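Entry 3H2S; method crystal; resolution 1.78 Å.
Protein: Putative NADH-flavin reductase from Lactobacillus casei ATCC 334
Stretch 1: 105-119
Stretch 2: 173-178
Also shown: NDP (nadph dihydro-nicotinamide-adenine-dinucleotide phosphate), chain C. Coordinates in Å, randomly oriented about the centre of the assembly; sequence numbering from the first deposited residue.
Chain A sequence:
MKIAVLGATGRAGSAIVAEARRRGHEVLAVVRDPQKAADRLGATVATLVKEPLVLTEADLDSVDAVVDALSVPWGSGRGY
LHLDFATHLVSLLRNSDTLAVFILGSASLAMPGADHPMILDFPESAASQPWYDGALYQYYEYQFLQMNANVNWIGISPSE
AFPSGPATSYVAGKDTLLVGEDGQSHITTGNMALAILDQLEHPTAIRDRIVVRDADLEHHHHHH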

ATOM      1  N   GLY A 105       2.319  15.550   3.298  1.00 13.01           N
ATOM      2  CA  GLY A 105       1.496  16.636   3.799  1.00 11.53           C
ATOM      3  C   GLY A 105       2.085  17.240   5.056  1.00 11.15           C
ATOM      4  O   GLY A 105       2.955  16.648   5.702  1.00 10.18           O
ATOM      5  N   SER A 106       1.532  18.385   5.442  1.00 12.13           N
ATOM      6  CA  SER A 106       1.938  19.078   6.650  1.00 13.16           C
ATOM      7  C   SER A 106       1.342  18.412   7.896  1.00 13.80           C
ATOM      8  O   SER A 106       1.881  18.517   8.991  1.00 14.56           O
ATOM      9  CB  SER A 106       1.483  20.541   6.546  1.00 14.97           C
ATOM     10  OG  SER A 106       2.465  21.406   7.079  1.00 28.78           O
ATOM     11  N   ALA A 107       0.232  17.703   7.729  1.00 15.51           N
ATOM     12  CA  ALA A 107      -0.517  17.175   8.875  1.00 16.59           C
ATOM     13  C   ALA A 107       0.172  16.003   9.580  1.00 14.49           C
ATOM     14  O   ALA A 107      -0.192  15.638  10.698  1.00 16.45           O
ATOM     15  CB  ALA A 107      -1.932  16.793   8.451  1.00 14.90           C
ATOM     16  N   SER A 108       1.183  15.429   8.936  1.00 11.48           N
ATOM     17  CA  SER A 108       1.965  14.357   9.550  1.00 11.75           C
ATOM     18  C   SER A 108       3.162  14.908  10.323  1.00 11.85           C
ATOM     19  O   SER A 108       3.961  14.148  10.874  1.00 12.31           O
ATOM     20  CB  SER A 108       2.408  13.335   8.493  1.00 13.68           C
ATOM     21  OG  SER A 108       3.330  13.891   7.569  1.00 13.40           O
ATOM     22  N   LEU A 109       3.331  16.231  10.282  1.00  9.59           N
ATOM     23  CA  LEU A 109       4.354  16.902  11.084  1.00 10.47           C
ATOM     24  C   LEU A 109       3.837  17.215  12.486  1.00 10.61           C
ATOM     25  O   LEU A 109       2.630  17.404  12.683  1.00  9.17           O
ATOM     26  CB  LEU A 109       4.777  18.208  10.424  1.00  9.73           C
ATOM     27  CG  LEU A 109       5.434  18.161   9.052  1.00  9.57           C
ATOM     28  CD1 LEU A 109       5.494  19.574   8.471  1.00 11.87           C
ATOM     29  CD2 LEU A 109       6.805  17.514   9.145  1.00  8.12           C
ATOM     30  N   ALA A 110       4.754  17.296  13.445  1.00 10.30           N
ATOM     31  CA  ALA A 110       4.429  17.830  14.765  1.00 13.36           C
ATOM     32  C   ALA A 110       4.265  19.351  14.720  1.00 12.53           C
ATOM     33  O   ALA A 110       5.067  20.060  14.099  1.00 12.97           O
ATOM     34  CB  ALA A 110       5.498  17.450  15.781  1.00 11.73           C
HETATM   35  N   MSE A 111       3.311  19.856  15.495  1.00 12.61           N
HETATM   36  CA  MSE A 111       3.336  21.254  15.897  1.00 15.94           C
HETATM   37  C   MSE A 111       4.604  21.562  16.695  1.00 17.71           C
HETATM   38  O   MSE A 111       5.167  20.681  17.350  1.00 16.61           O
HETATM   39  CB  MSE A 111       2.097  21.594  16.742  1.00 16.81           C
HETATM   40  CG  MSE A 111       0.791  21.537  15.970  1.00 16.96           C
HETATM   41 SE   MSE A 111       0.629  22.951  14.611  1.00 38.00          SE
HETATM   42  CE  MSE A 111      -1.330  23.076  14.584  1.00 37.60           C
ATOM     43  N   PRO A 112       5.062  22.819  16.642  1.00 19.16           N
ATOM     44  CA  PRO A 112       6.211  23.219  17.446  1.00 21.29           C
ATOM     45  C   PRO A 112       6.010  22.816  18.905  1.00 22.39           C
ATOM     46  O   PRO A 112       4.918  22.975  19.435  1.00 18.14           O
ATOM     47  CB  PRO A 112       6.221  24.745  17.297  1.00 20.83           C
ATOM     48  CG  PRO A 112       5.594  24.988  15.956  1.00 23.79           C
ATOM     49  CD  PRO A 112       4.540  23.921  15.811  1.00 18.59           C
ATOM     50  N   GLY A 113       6.998  22.142  19.487  1.00 25.46           N
ATOM     51  CA  GLY A 113       6.896  21.700  20.878  1.00 26.80           C
ATOM     52  C   GLY A 113       6.195  20.365  21.078  1.00 25.77           C
ATOM     53  O   GLY A 113       6.006  19.915  22.213  1.00 22.43           O
ATOM     54  N   ALA A 114       5.732  19.760  19.987  1.00 17.65           N
ATOM     55  CA  ALA A 114       5.100  18.453  20.088  1.00 19.00           C
ATOM     56  C   ALA A 114       6.067  17.377  19.633  1.00 16.31           C
ATOM     57  O   ALA A 114       7.053  17.664  18.960  1.00 17.37           O
ATOM     58  CB  ALA A 114       3.816  18.402  19.267  1.00 16.34           C
ATOM     59  N   ASP A 115       5.743  16.133  19.948  1.00 13.90           N
ATOM     60  CA  ASP A 115       6.602  15.015  19.601  1.00 16.31           C
ATOM     61  C   ASP A 115       5.858  13.948  18.794  1.00 16.45           C
ATOM     62  O   ASP A 115       6.330  12.821  18.671  1.00 17.23           O
ATOM     63  CB  ASP A 115       7.224  14.406  20.864  1.00 16.00           C
ATOM     64  CG  ASP A 115       6.194  13.753  21.773  1.00 15.22           C
ATOM     65  OD1 ASP A 115       4.989  13.844  21.471  1.00 23.91           O
ATOM     66  OD2 ASP A 115       6.587  13.060  22.728  1.00 20.42           O
ATOM     67  N   HIS A 116       4.754  14.335  18.159  1.00 12.45           N
ATOM     68  CA  HIS A 116       3.926  13.397  17.403  1.00 18.60           C
ATOM     69  C   HIS A 116       3.107  14.145  16.350  1.00 17.27           C
ATOM     70  O   HIS A 116       2.926  15.362  16.453  1.00 16.62           O
ATOM     71  CB  HIS A 116       2.989  12.633  18.346  1.00 19.63           C
ATOM     72  CG  HIS A 116       2.001  13.512  19.048  1.00 28.16           C
ATOM     73  ND1 HIS A 116       2.356  14.337  20.096  1.00 36.42           N
ATOM     74  CD2 HIS A 116       0.710  13.804  18.762  1.00 29.99           C
ATOM     75  CE1 HIS A 116       1.304  15.042  20.475  1.00 35.96           C
ATOM     76  NE2 HIS A 116       0.294  14.741  19.678  1.00 35.94           N
ATOM     77  N   PRO A 117       2.718  13.446  15.275  1.00 16.62           N
ATOM     78  CA  PRO A 117       2.011  14.071  14.152  1.00 16.05           C
ATOM     79  C   PRO A 117       0.741  14.801  14.592  1.00 15.81           C
ATOM     80  O   PRO A 117      -0.035  14.276  15.404  1.00 14.26           O
ATOM     81  CB  PRO A 117       1.651  12.884  13.252  1.00 18.56           C
ATOM     82  CG  PRO A 117       2.623  11.791  13.621  1.00 17.18           C
ATOM     83  CD  PRO A 117       2.921  11.997  15.079  1.00 19.55           C
HETATM   84  N   MSE A 118       0.556  16.022  14.101  1.00 14.57           N
HETATM   85  CA  MSE A 118      -0.497  16.900  14.617  1.00 16.11           C
HETATM   86  C   MSE A 118      -1.889  16.363  14.296  1.00 15.30           C
HETATM   87  O   MSE A 118      -2.841  16.645  15.023  1.00 15.57           O
HETATM   88  CB  MSE A 118      -0.344  18.312  14.059  1.00 10.82           C
HETATM   89  CG  MSE A 118      -0.576  18.417  12.548  1.00 16.13           C
HETATM   90 SE   MSE A 118      -0.420  20.269  11.897  1.00 26.71          SE
HETATM   91  CE  MSE A 118       1.545  20.413  11.872  1.00 11.41           C
ATOM     92  N   ILE A 119      -2.007  15.608  13.203  1.00 14.44           N
ATOM     93  CA  ILE A 119      -3.295  15.022  12.803  1.00 14.84           C
ATOM     94  C   ILE A 119      -3.897  14.175  13.920  1.00 14.67           C
ATOM     95  O   ILE A 119      -5.115  14.054  14.030  1.00 17.26           O
ATOM     96  CB  ILE A 119      -3.174  14.161  11.515  1.00 13.10           C
ATOM     97  CG1 ILE A 119      -4.555  13.806  10.949  1.00 16.58           C
ATOM     98  CG2 ILE A 119      -2.356  12.893  11.764  1.00 14.17           C
ATOM     99  CD1 ILE A 119      -4.491  13.165   9.558  1.00 16.99           C
TER
HETATM  100  PA  NDP C 301      -1.690  19.899  -8.194  1.00 15.04           P
HETATM  101  O1A NDP C 301      -3.166  19.989  -7.709  1.00 12.73           O
HETATM  102  O2A NDP C 301      -1.098  21.084  -8.876  1.00  9.47           O
HETATM  103  O5B NDP C 301      -1.965  18.617  -9.268  1.00 29.10           O
HETATM  104  C5B NDP C 301      -1.001  17.568  -8.994  1.00 25.25           C
HETATM  105  C4B NDP C 301      -0.938  16.562 -10.208  1.00 12.08           C
HETATM  106  O4B NDP C 301      -1.865  15.523  -9.966  1.00 10.89           O
HETATM  107  C3B NDP C 301      -1.391  17.207 -11.561  1.00 14.19           C
HETATM  108  O3B NDP C 301      -0.356  16.970 -12.463  1.00 15.92           O
HETATM  109  C2B NDP C 301      -2.681  16.362 -11.920  1.00 13.50           C
HETATM  110  O2B NDP C 301      -2.949  16.167 -13.264  1.00 15.08           O
HETATM  111  C1B NDP C 301      -2.302  15.031 -11.199  1.00 11.85           C
HETATM  112  N9A NDP C 301      -3.504  14.224 -10.933  1.00 13.22           N
HETATM  113  C8A NDP C 301      -4.535  14.599 -10.033  1.00 16.22           C
HETATM  114  N7A NDP C 301      -5.504  13.685  -9.942  1.00 16.77           N
HETATM  115  C5A NDP C 301      -5.079  12.646 -10.796  1.00 17.08           C
HETATM  116  C6A NDP C 301      -5.685  11.409 -11.079  1.00 14.64           C
HETATM  117  N6A NDP C 301      -6.890  11.126 -10.509  1.00 19.27           N
HETATM  118  N1A NDP C 301      -5.206  10.675 -12.147  1.00 15.62           N
HETATM  119  C2A NDP C 301      -3.986  11.042 -12.643  1.00 10.46           C
HETATM  120  N3A NDP C 301      -3.204  12.110 -12.304  1.00 17.66           N
HETATM  121  C4A NDP C 301      -3.835  12.952 -11.415  1.00 16.10           C
HETATM  122  O3  NDP C 301      -1.004  19.698  -6.788  1.00 13.94           O
HETATM  123  PN  NDP C 301       0.160  20.368  -5.877  1.00 12.69           P
HETATM  124  O1N NDP C 301       1.402  20.583  -6.763  1.00  9.79           O
HETATM  125  O2N NDP C 301      -0.460  21.647  -5.404  1.00 13.11           O
HETATM  126  O5D NDP C 301       0.615  19.368  -4.669  1.00 14.73           O
HETATM  127  C5D NDP C 301       1.694  18.440  -4.812  1.00 12.53           C
HETATM  128  C4D NDP C 301       1.852  17.714  -3.465  1.00  9.36           C
HETATM  129  O4D NDP C 301       1.921  18.737  -2.486  1.00 12.34           O
HETATM  130  C3D NDP C 301       0.725  16.729  -3.035  1.00 11.45           C
HETATM  131  O3D NDP C 301       1.261  15.674  -2.324  1.00 11.90           O
HETATM  132  C2D NDP C 301      -0.172  17.677  -2.159  1.00 15.02           C
HETATM  133  O2D NDP C 301      -0.875  16.956  -1.179  1.00 14.55           O
HETATM  134  C1D NDP C 301       0.982  18.486  -1.467  1.00  9.92           C
HETATM  135  N1N NDP C 301       0.465  19.668  -0.780  1.00 14.14           N
HETATM  136  C2N NDP C 301       0.566  19.661   0.674  1.00 13.62           C
HETATM  137  C3N NDP C 301      -0.194  20.790   1.372  1.00 15.60           C
HETATM  138  C7N NDP C 301       0.376  21.014   2.763  1.00 22.49           C
HETATM  139  O7N NDP C 301       0.683  20.053   3.454  1.00 27.19           O
HETATM  140  N7N NDP C 301       0.380  22.299   3.284  1.00 28.15           N
HETATM  141  C4N NDP C 301      -0.474  22.072   0.614  1.00 14.22           C
HETATM  142  C5N NDP C 301      -0.830  21.872  -0.838  1.00 14.98           C
HETATM  143  C6N NDP C 301      -0.266  20.663  -1.550  1.00 14.77           C
HETATM  144  P2B NDP C 301      -3.639  17.351 -14.148  1.00 18.35           P
HETATM  145  O1X NDP C 301      -2.592  18.506 -14.352  1.00 18.31           O
HETATM  146  O2X NDP C 301      -3.824  16.760 -15.595  1.00 16.22           O
HETATM  147  O3X NDP C 301      -4.896  17.863 -13.533  1.00 21.30           O
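Stretch 2 173-178: GKDTLL

Two loops far apart in sequence can be joined by a very short piece of sheet, with side chains completing what the backbones begin. The pairing of residues 173-178 with residues 105-119 in this putative NADH-flavin reductase is a compact example. Stretch 2 forms no regular helix or strand across the contact, yet it runs in the same direction as stretch 1: L109 lies nearest D175, A110 nearest T176 and M111 nearest L177, with CA atoms 5.2, 4.6 and 5.7 Å apart in turn.

G173 begins the segment in an extended conformation and does not touch stretch 1. K174 makes a slight approach through its backbone, its O lying 4.1 Å from L109 CD2, while the end of its side chain leads away. At D175 the backbone (phi/psi -122/1) sets the carbonyl against stretch 1: D175 O accepts a hydrogen bond from A110 N at 2.8 Å and also lies 3.4 Å from L109 CA, a CA-H...O contact. The same oxygen takes a hydrogen bond from water 1, at 3.1 Å from the water O, and that water makes a weak one to S108 O at 3.3 Å.

T176 returns to an extended conformation (-113/133) and forms a single bridge with A110. Its own N and O are not used in the pairing; instead, A110 reaches the residues before and after it, as is usual for a parallel bridge. T176 CA packs 3.5 Å from A110 O in a second CA-H...O contact. The CA-to-CB bond points away overall, but CG2 still lies 3.8 Å from P112 CA, at the type II turn from M111 to A114. Beyond it, water 2 links the loops, its O 2.6 Å from T176 OG1 and 2.5 Å from A114 O.

L177 closes the bridge and supplies the largest covered area of any residue in the contact. Its N donates to A110 O at 2.9 Å, and with phi/psi of -48/134 its side chain points toward stretch 1. There it meets a mostly apolar surface: CD1 is 4.0 Å from L109 CD1 and 3.5 Å from S106 OG, CD2 is 4.4 Å from SE of selenomethionine M111, and CB is 4.2 Å from P112 CD and 4.4 Å from CE of selenomethionine M118. Within stretch 1, M118 N also donates a hydrogen bond to L109 O at 2.9 Å, so two of the residues that touch L177 are tied to each other through their backbones. L178 then turns its side chain away, and the contact ends.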

ATOM      1  N   GLY A 173      14.179  20.781   8.016  1.00 11.66           N
ATOM      2  CA  GLY A 173      14.124  20.136   9.319  1.00 11.76           C
ATOM      3  C   GLY A 173      13.702  18.689   9.158  1.00 12.66           C
ATOM      4  O   GLY A 173      13.865  18.101   8.084  1.00 11.93           O
ATOM      5  N   LYS A 174      13.210  18.096  10.239  1.00 12.08           N
ATOM      6  CA  LYS A 174      12.925  16.665  10.268  1.00 16.17           C
ATOM      7  C   LYS A 174      11.414  16.442  10.338  1.00 15.91           C
ATOM      8  O   LYS A 174      10.767  16.327   9.302  1.00 16.03           O
ATOM      9  CB  LYS A 174      13.631  15.990  11.452  1.00 18.84           C
ATOM     10  CG  LYS A 174      15.143  16.104  11.417  1.00 26.62           C
ATOM     11  CD  LYS A 174      15.701  16.582  12.750  1.00 41.13           C
ATOM     12  CE  LYS A 174      17.094  17.187  12.581  1.00 48.22           C
ATOM     13  NZ  LYS A 174      17.855  17.186  13.864  1.00 55.10           N
ATOM     14  N   ASP A 175      10.842  16.506  11.542  1.00 11.64           N
ATOM     15  CA  ASP A 175       9.444  16.096  11.742  1.00 12.97           C
ATOM     16  C   ASP A 175       8.553  17.190  12.324  1.00 11.36           C
ATOM     17  O   ASP A 175       7.394  16.928  12.665  1.00 10.89           O
ATOM     18  CB  ASP A 175       9.360  14.853  12.633  1.00 13.54           C
ATOM     19  CG  ASP A 175      10.009  13.638  11.999  1.00 16.88           C
ATOM     20  OD1 ASP A 175       9.560  13.223  10.909  1.00 14.05           O
ATOM     21  OD2 ASP A 175      10.908  13.049  12.636  1.00 22.85           O
ATOM     22  N   THR A 176       9.127  18.369  12.554  1.00 10.93           N
ATOM     23  CA  THR A 176       8.403  19.465  13.196  1.00 11.95           C
ATOM     24  C   THR A 176       8.172  20.625  12.231  1.00 11.69           C
ATOM     25  O   THR A 176       9.064  21.000  11.486  1.00 13.33           O
ATOM     26  CB  THR A 176       9.147  19.971  14.468  1.00 11.43           C
ATOM     27  OG1 THR A 176       9.335  18.872  15.367  1.00 16.16           O
ATOM     28  CG2 THR A 176       8.314  21.026  15.183  1.00 15.66           C
ATOM     29  N   LEU A 177       6.939  21.128  12.196  1.00 13.83           N
ATOM     30  CA  LEU A 177       6.620  22.302  11.409  1.00 14.79           C
ATOM     31  C   LEU A 177       7.648  23.397  11.681  1.00 16.41           C
ATOM     32  O   LEU A 177       7.964  23.688  12.845  1.00 20.22           O
ATOM     33  CB  LEU A 177       5.217  22.808  11.776  1.00 16.40           C
ATOM     34  CG  LEU A 177       4.615  23.853  10.831  1.00 19.09           C
ATOM     35  CD1 LEU A 177       4.274  23.216   9.476  1.00 18.15           C
ATOM     36  CD2 LEU A 177       3.383  24.462  11.480  1.00 19.16           C
ATOM     37  N   LEU A 178       8.124  24.022  10.604  1.00 13.06           N
ATOM     38  CA  LEU A 178       9.067  25.125  10.668  1.00 16.52           C
ATOM     39  C   LEU A 178       8.366  26.474  10.509  1.00 17.77           C
ATOM     40  O   LEU A 178       7.437  26.633   9.717  1.00 16.26           O
ATOM     41  CB  LEU A 178      10.132  24.980   9.579  1.00 17.63           C
ATOM     42  CG  LEU A 178      10.942  23.679   9.571  1.00 20.38           C
ATOM     43  CD1 LEU A 178      11.892  23.649   8.379  1.00 19.33           C
ATOM     44  CD2 LEU A 178      11.713  23.505  10.892  1.00 20.99           C
TER
HETATM   45  O   HOH W   1       6.262  14.156  13.276  1.00 35.74           O
HETATM   46  O   HOH W   2       8.824  19.050  17.911  1.00 24.74           O